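Local structure of calcium-dependent protein kinase, putative (Plasmodium falciparum, 3MSE) at residues A[53-58]-A[87-92]; A[60-65]-A[74-79]. The protein probably phosphorylates serine and threonine side chains of target proteins under calcium control, sensed through the C-terminal EF-hand region that makes up this chain. All coordinates share one frame; numbering follows the deposited sequence.

Interaction 1: residues A[53-58]-A[87-92]; sequences NGSLSH and RGNITY. With CA (calcium ion), chain E.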
loop_
_atom_site.group_PDB
_atom_site.type_symbol
_atom_site.label_atom_id
_atom_site.label_comp_id
_atom_site.label_asym_id
_atom_site.label_seq_id
_atom_site.Cartn_x
_atom_site.Cartn_y
_atom_site.Cartn_z
ATOM N N ASN A 53 -2.853 26.288 -4.342
ATOM C CA ASN A 53 -1.552 26.258 -5.026
ATOM C C ASN A 53 -0.837 24.901 -4.839
ATOM O O ASN A 53 0.347 24.766 -5.139
ATOM C CB ASN A 53 -0.662 27.412 -4.523
ATOM C CG ASN A 53 -0.162 27.178 -3.122
ATOM O OD1 ASN A 53 -0.583 26.228 -2.480
ATOM N ND2 ASN A 53 0.749 28.034 -2.639
ATOM N N GLY A 54 -1.549 23.912 -4.304
ATOM C CA GLY A 54 -1.027 22.556 -4.245
ATOM C C GLY A 54 0.003 22.298 -3.156
ATOM O O GLY A 54 0.574 21.213 -3.087
ATOM N N SER A 55 0.248 23.292 -2.305
ATOM C CA SER A 55 1.094 23.088 -1.141
ATOM C C SER A 55 0.545 23.857 0.079
ATOM O O SER A 55 -0.329 24.728 -0.062
ATOM C CB SER A 55 2.529 23.494 -1.444
ATOM O OG SER A 55 2.615 24.883 -1.526
ATOM N N LEU A 56 1.058 23.529 1.262
ATOM C CA LEU A 56 0.542 24.095 2.520
ATOM C C LEU A 56 1.531 25.014 3.194
ATOM O O LEU A 56 2.635 24.600 3.527
ATOM C CB LEU A 56 0.137 22.981 3.507
ATOM C CG LEU A 56 -0.971 22.020 3.082
ATOM C CD1 LEU A 56 -1.343 21.080 4.224
ATOM C CD2 LEU A 56 -2.191 22.777 2.586
ATOM N N SER A 57 1.141 26.267 3.410
ATOM C CA SER A 57 1.984 27.162 4.195
ATOM C C SER A 57 1.847 26.836 5.694
ATOM O O SER A 57 0.942 26.104 6.084
ATOM C CB SER A 57 1.639 28.627 3.939
ATOM O OG SER A 57 0.398 28.974 4.524
ATOM N N HIS A 58 2.736 27.383 6.520
ATOM C CA HIS A 58 2.599 27.230 7.978
ATOM C C HIS A 58 1.254 27.777 8.468
ATOM O O HIS A 58 0.542 27.105 9.228
ATOM C CB HIS A 58 3.788 27.863 8.723
ATOM C CG HIS A 58 5.061 27.066 8.619
ATOM N ND1 HIS A 58 6.074 27.146 9.556
ATOM C CD2 HIS A 58 5.482 26.171 7.692
ATOM C CE1 HIS A 58 7.066 26.349 9.202
ATOM N NE2 HIS A 58 6.732 25.745 8.076
ATOM N N ARG A 87 11.206 24.579 4.201
ATOM C CA ARG A 87 10.911 25.474 3.075
ATOM C C ARG A 87 9.819 26.530 3.304
ATOM O O ARG A 87 9.623 27.404 2.450
ATOM C CB ARG A 87 10.543 24.647 1.836
ATOM C CG ARG A 87 11.724 24.227 0.965
ATOM C CD ARG A 87 11.237 23.833 -0.431
ATOM N NE ARG A 87 10.116 22.889 -0.360
ATOM C CZ ARG A 87 10.232 21.571 -0.496
ATOM N NH1 ARG A 87 11.423 21.021 -0.731
ATOM N NH2 ARG A 87 9.159 20.797 -0.394
ATOM N N GLY A 88 9.094 26.447 4.421
ATOM C CA GLY A 88 7.930 27.320 4.632
ATOM C C GLY A 88 6.730 26.956 3.764
ATOM O O GLY A 88 5.681 27.603 3.829
ATOM N N ASN A 89 6.900 25.921 2.943
ATOM C CA ASN A 89 5.857 25.367 2.093
ATOM C C ASN A 89 5.942 23.856 2.290
ATOM O O ASN A 89 7.038 23.276 2.218
ATOM C CB ASN A 89 6.091 25.734 0.609
ATOM C CG ASN A 89 6.015 27.248 0.353
ATOM O OD1 ASN A 89 4.924 27.808 0.191
ATOM N ND2 ASN A 89 7.168 27.914 0.346
ATOM N N ILE A 90 4.803 23.224 2.555
ATOM C CA ILE A 90 4.773 21.810 2.849
ATOM C C ILE A 90 4.043 21.086 1.746
ATOM O O ILE A 90 2.914 21.451 1.388
ATOM C CB ILE A 90 4.102 21.541 4.224
ATOM C CG1 ILE A 90 5.052 21.980 5.344
ATOM C CG2 ILE A 90 3.728 20.072 4.373
ATOM C CD1 ILE A 90 4.368 22.637 6.496
ATOM N N THR A 91 4.685 20.057 1.200
ATOM C CA THR A 91 4.106 19.358 0.057
ATOM C C THR A 91 3.049 18.371 0.479
ATOM O O THR A 91 2.959 17.994 1.661
ATOM C CB THR A 91 5.166 18.577 -0.771
ATOM O OG1 THR A 91 5.675 17.509 0.020
ATOM C CG2 THR A 91 6.314 19.490 -1.230
ATOM N N TYR A 92 2.273 17.931 -0.505
ATOM C CA TYR A 92 1.320 16.858 -0.322
ATOM C C TYR A 92 1.941 15.616 0.323
ATOM O O TYR A 92 1.379 15.029 1.273
ATOM C CB TYR A 92 0.683 16.471 -1.655
ATOM C CG TYR A 92 -0.098 15.203 -1.543
ATOM C CD1 TYR A 92 -1.361 15.195 -0.945
ATOM C CD2 TYR A 92 0.438 13.991 -1.987
ATOM C CE1 TYR A 92 -2.074 14.015 -0.808
ATOM C CE2 TYR A 92 -0.272 12.802 -1.857
ATOM C CZ TYR A 92 -1.521 12.822 -1.274
ATOM O OH TYR A 92 -2.229 11.653 -1.146
HETATM CA CA CA E . -1.647 26.581 -0.316
HETATM O O HOH W 1 -0.363 27.831 0.211
HETATM O O HOH W 2 2.568 26.849 0.231
HETATM O O HOH W 3 5.029 29.210 5.847
#
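Leu-56 and Ile-90 face each other where two EF-hand loops meet, and the short antiparallel bridge between them is the two-stranded link expected of an EF-hand pair. Leu-56 N donates to Ile-90 O at 2.8 Å, nearly straight (168°). The return bond, from Ile-90 N to Leu-56 O, is 2.7 Å long but more bent (148°).

The side chain of Ile-90 illustrates how such a bridge is closed over. Its CB lies 3.5 Å from Leu-56 O, beside the bond that the backbone of Ile-90 makes to that oxygen. CG1, anti to the carbonyl carbon, stays near the same oxygen at 4.0 Å. A chi2 of 141°, well short of fully anti, then sets CD1 at the tip 3.9 Å from CD2 of His-58, still close to Leu-56 O as well, and the two side chains cross at about a right angle. On this face the side chains of Ile-90 and Leu-56 both touch Ile-61, and Leu-56 also rests on Phe-45 and Leu-48 of helix 18-48. The imidazole passes close to Gly-88, while its NE2 is hydrogen-bonded to Asp-83 OD2, which also accepts from Gly-88 N.

Two waters also join the segments: one connects Ser-55 OG with Asn-89 OD1, the other accepts from His-58 N and donates to Gly-88 O. Ser-55 also serves the metal, its carbonyl O binding the calcium ion at 2.3 Å, in a site completed by Asp-49, Asn-51, Asn-53, Glu-60 and water. The bridge therefore adjoins the metal site directly. Asn-53 OD1 binds the calcium ion at 2.4 Å and, closing an Asx turn, accepts a hydrogen bond from Ser-55 N at 3.1 Å.

Interaction 2: residues A[60-65]-A[74-79]; sequences EIYTVL and DINRIL. With CA (calcium ion), chain E; SO4 (sulfate ion), chain C.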
loop_
_atom_site.group_PDB
_atom_site.type_symbol
_atom_site.label_atom_id
_atom_site.label_comp_id
_atom_site.label_asym_id
_atom_site.label_seq_id
_atom_site.Cartn_x
_atom_site.Cartn_y
_atom_site.Cartn_z
ATOM N N GLU A 60 -1.620 28.250 6.799
ATOM C CA GLU A 60 -2.759 27.418 6.356
ATOM C C GLU A 60 -3.039 26.246 7.304
ATOM O O GLU A 60 -4.201 25.920 7.577
ATOM C CB GLU A 60 -2.554 26.869 4.934
ATOM C CG GLU A 60 -2.722 27.932 3.815
ATOM C CD GLU A 60 -2.421 27.383 2.414
ATOM O OE1 GLU A 60 -2.946 27.945 1.434
ATOM O OE2 GLU A 60 -1.676 26.381 2.279
ATOM N N ILE A 61 -1.976 25.597 7.769
ATOM C CA ILE A 61 -2.107 24.482 8.701
ATOM C C ILE A 61 -2.423 25.036 10.115
ATOM O O ILE A 61 -3.286 24.514 10.819
ATOM C CB ILE A 61 -0.806 23.642 8.732
ATOM C CG1 ILE A 61 -0.568 22.976 7.368
ATOM C CG2 ILE A 61 -0.833 22.583 9.824
ATOM C CD1 ILE A 61 0.781 22.304 7.275
ATOM N N TYR A 62 -1.704 26.080 10.501
ATOM C CA TYR A 62 -1.813 26.670 11.831
ATOM C C TYR A 62 -3.261 27.037 12.153
ATOM O O TYR A 62 -3.799 26.639 13.193
ATOM C CB TYR A 62 -0.952 27.930 11.954
ATOM C CG TYR A 62 -0.726 28.350 13.390
ATOM C CD1 TYR A 62 -1.770 28.886 14.162
ATOM C CD2 TYR A 62 0.529 28.197 13.987
ATOM C CE1 TYR A 62 -1.554 29.264 15.503
ATOM C CE2 TYR A 62 0.756 28.565 15.316
ATOM C CZ TYR A 62 -0.287 29.097 16.070
ATOM O OH TYR A 62 -0.058 29.453 17.392
ATOM N N THR A 63 -3.885 27.792 11.258
ATOM C CA THR A 63 -5.214 28.329 11.541
ATOM C C THR A 63 -6.233 27.202 11.708
ATOM O O THR A 63 -7.196 27.337 12.467
ATOM C CB THR A 63 -5.701 29.364 10.495
ATOM O OG1 THR A 63 -7.007 29.816 10.864
ATOM C CG2 THR A 63 -5.801 28.763 9.087
ATOM N N VAL A 64 -6.023 26.085 11.011
ATOM C CA VAL A 64 -6.958 24.986 11.136
ATOM C C VAL A 64 -6.693 24.166 12.402
ATOM O O VAL A 64 -7.634 23.826 13.117
ATOM C CB VAL A 64 -7.017 24.106 9.856
ATOM C CG1 VAL A 64 -7.884 22.892 10.080
ATOM C CG2 VAL A 64 -7.575 24.929 8.671
ATOM N N LEU A 65 -5.433 23.829 12.676
ATOM C CA LEU A 65 -5.116 23.071 13.902
ATOM C C LEU A 65 -5.581 23.861 15.159
ATOM O O LEU A 65 -6.116 23.282 16.109
ATOM C CB LEU A 65 -3.618 22.698 13.977
ATOM C CG LEU A 65 -3.034 21.719 12.917
ATOM C CD1 LEU A 65 -1.562 21.275 13.197
ATOM C CD2 LEU A 65 -3.928 20.492 12.673
ATOM N N ASP A 74 2.140 22.627 20.520
ATOM C CA ASP A 74 2.051 21.428 19.708
ATOM C C ASP A 74 2.052 21.750 18.203
ATOM O O ASP A 74 2.759 21.092 17.423
ATOM C CB ASP A 74 0.848 20.578 20.110
ATOM C CG ASP A 74 1.047 19.890 21.476
ATOM O OD1 ASP A 74 2.207 19.695 21.914
ATOM O OD2 ASP A 74 0.030 19.529 22.099
ATOM N N ILE A 75 1.270 22.753 17.809
ATOM C CA ILE A 75 1.157 23.130 16.399
ATOM C C ILE A 75 2.564 23.417 15.850
ATOM O O ILE A 75 2.930 22.915 14.791
ATOM C CB ILE A 75 0.253 24.362 16.163
ATOM C CG1 ILE A 75 -1.194 24.110 16.614
ATOM C CG2 ILE A 75 0.256 24.762 14.652
ATOM C CD1 ILE A 75 -2.068 25.334 16.453
ATOM N N ASN A 76 3.345 24.204 16.588
ATOM C CA ASN A 76 4.709 24.524 16.159
ATOM C C ASN A 76 5.644 23.317 16.037
ATOM O O ASN A 76 6.461 23.264 15.092
ATOM C CB ASN A 76 5.319 25.622 17.024
ATOM C CG ASN A 76 4.766 27.009 16.681
ATOM O OD1 ASN A 76 4.257 27.247 15.581
ATOM N ND2 ASN A 76 4.853 27.916 17.629
ATOM N N ARG A 77 5.536 22.351 16.957
ATOM C CA ARG A 77 6.319 21.121 16.813
ATOM C C ARG A 77 5.879 20.295 15.604
ATOM O O ARG A 77 6.725 19.692 14.953
ATOM C CB ARG A 77 6.300 20.250 18.068
ATOM C CG ARG A 77 6.946 20.913 19.286
ATOM C CD ARG A 77 6.738 20.052 20.521
ATOM N NE ARG A 77 7.522 18.828 20.450
ATOM C CZ ARG A 77 7.424 17.824 21.315
ATOM N NH1 ARG A 77 6.568 17.897 22.337
ATOM N NH2 ARG A 77 8.198 16.753 21.172
ATOM N N ILE A 78 4.569 20.268 15.336
ATOM C CA ILE A 78 4.017 19.576 14.173
ATOM C C ILE A 78 4.537 20.245 12.882
ATOM O O ILE A 78 5.011 19.574 11.967
ATOM C CB ILE A 78 2.485 19.541 14.216
ATOM C CG1 ILE A 78 2.008 18.575 15.313
ATOM C CG2 ILE A 78 1.896 19.134 12.864
ATOM C CD1 ILE A 78 0.540 18.749 15.658
ATOM N N LEU A 79 4.496 21.565 12.856
ATOM C CA LEU A 79 4.958 22.326 11.716
ATOM C C LEU A 79 6.422 22.055 11.383
ATOM O O LEU A 79 6.736 21.794 10.226
ATOM C CB LEU A 79 4.687 23.819 11.913
ATOM C CG LEU A 79 3.240 24.236 11.662
ATOM C CD1 LEU A 79 3.086 25.754 11.906
ATOM C CD2 LEU A 79 2.779 23.872 10.239
HETATM CA CA CA E . -1.647 26.581 -0.316
HETATM S S SO4 C . 7.394 14.792 24.669
HETATM O O1 SO4 C . 6.478 13.676 24.840
HETATM O O2 SO4 C . 8.009 14.777 23.351
HETATM O O3 SO4 C . 6.589 16.001 24.779
HETATM O O4 SO4 C . 8.461 14.720 25.656
HETATM O O HOH W 1 -0.363 27.831 0.211
#
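Tyr-62 lays the face of its ring over Ile-75 where the helix leaving the calcium-binding loop meets the helix leading into its partner loop, the helix pair that joins the halves of an EF-hand pair. The axes of the two short segments approach to 10.3 Å and run roughly antiparallel, at 146°, and the surface between them is filled by branched aliphatic side chains and one tyrosine ring.

Ile-75 is the main bump, and it fills the hollow between the Tyr-62 ring and Leu-65. Its CD1 stands over the centre of the Tyr-62 ring in a CH-pi contact, 4.1 Å from the centroid and 11° off the normal, while its CG2 lies 3.5 Å from Tyr-62 CD2. CG of Tyr-62 is anti to the backbone N (chi1 -164°), which starts the ring off along this side of the helix pair. On the Leu-65 side, Ile-75 CG1 lies 3.9 Å from Leu-65 CB, and Ile-70 of the connecting loop touches both residues.

Leu-79 uses its two methyls separately. CD2 sits against Ile-61, 3.9 Å from CG2 and about as close to CB and CD1, the two side chains sliding past each other in opposite directions; CD1 meets the edge of the tyrosine ring. Farther along, Leu-65 and Ile-78 reach tip to tip, with Leu-65 CD1 4.1 Å from Ile-78 CG2.

Beyond this apolar seam Glu-60 grips the calcium ion through OE1 and OE2, each at 2.6 Å, and OE2 also accepts from Ser-57 N. Beside Tyr-62, Asn-76 OD1 lies in the plane of the ring, 3.8 Å from Tyr-62 CE2.

From the N terminus, the long helix 18-48 leads into the calcium-binding loop, whose later part holds strand 56-57. Helix 58-67 follows at once, then a short turn and helix 72-82, which is roughly antiparallel to it; interaction 2 closes this small hairpin of helices. The chain then enters the partner loop, and strand 89-90 comes back beside 56-57, so that interaction 1 closes a wider loop enclosing the smaller one. The two do not cross. They share the calcium ion and also an apolar join, where His-58 CB meets Leu-79 CD1. Loops and helices of the EF-hand pair are thus tied into one unit.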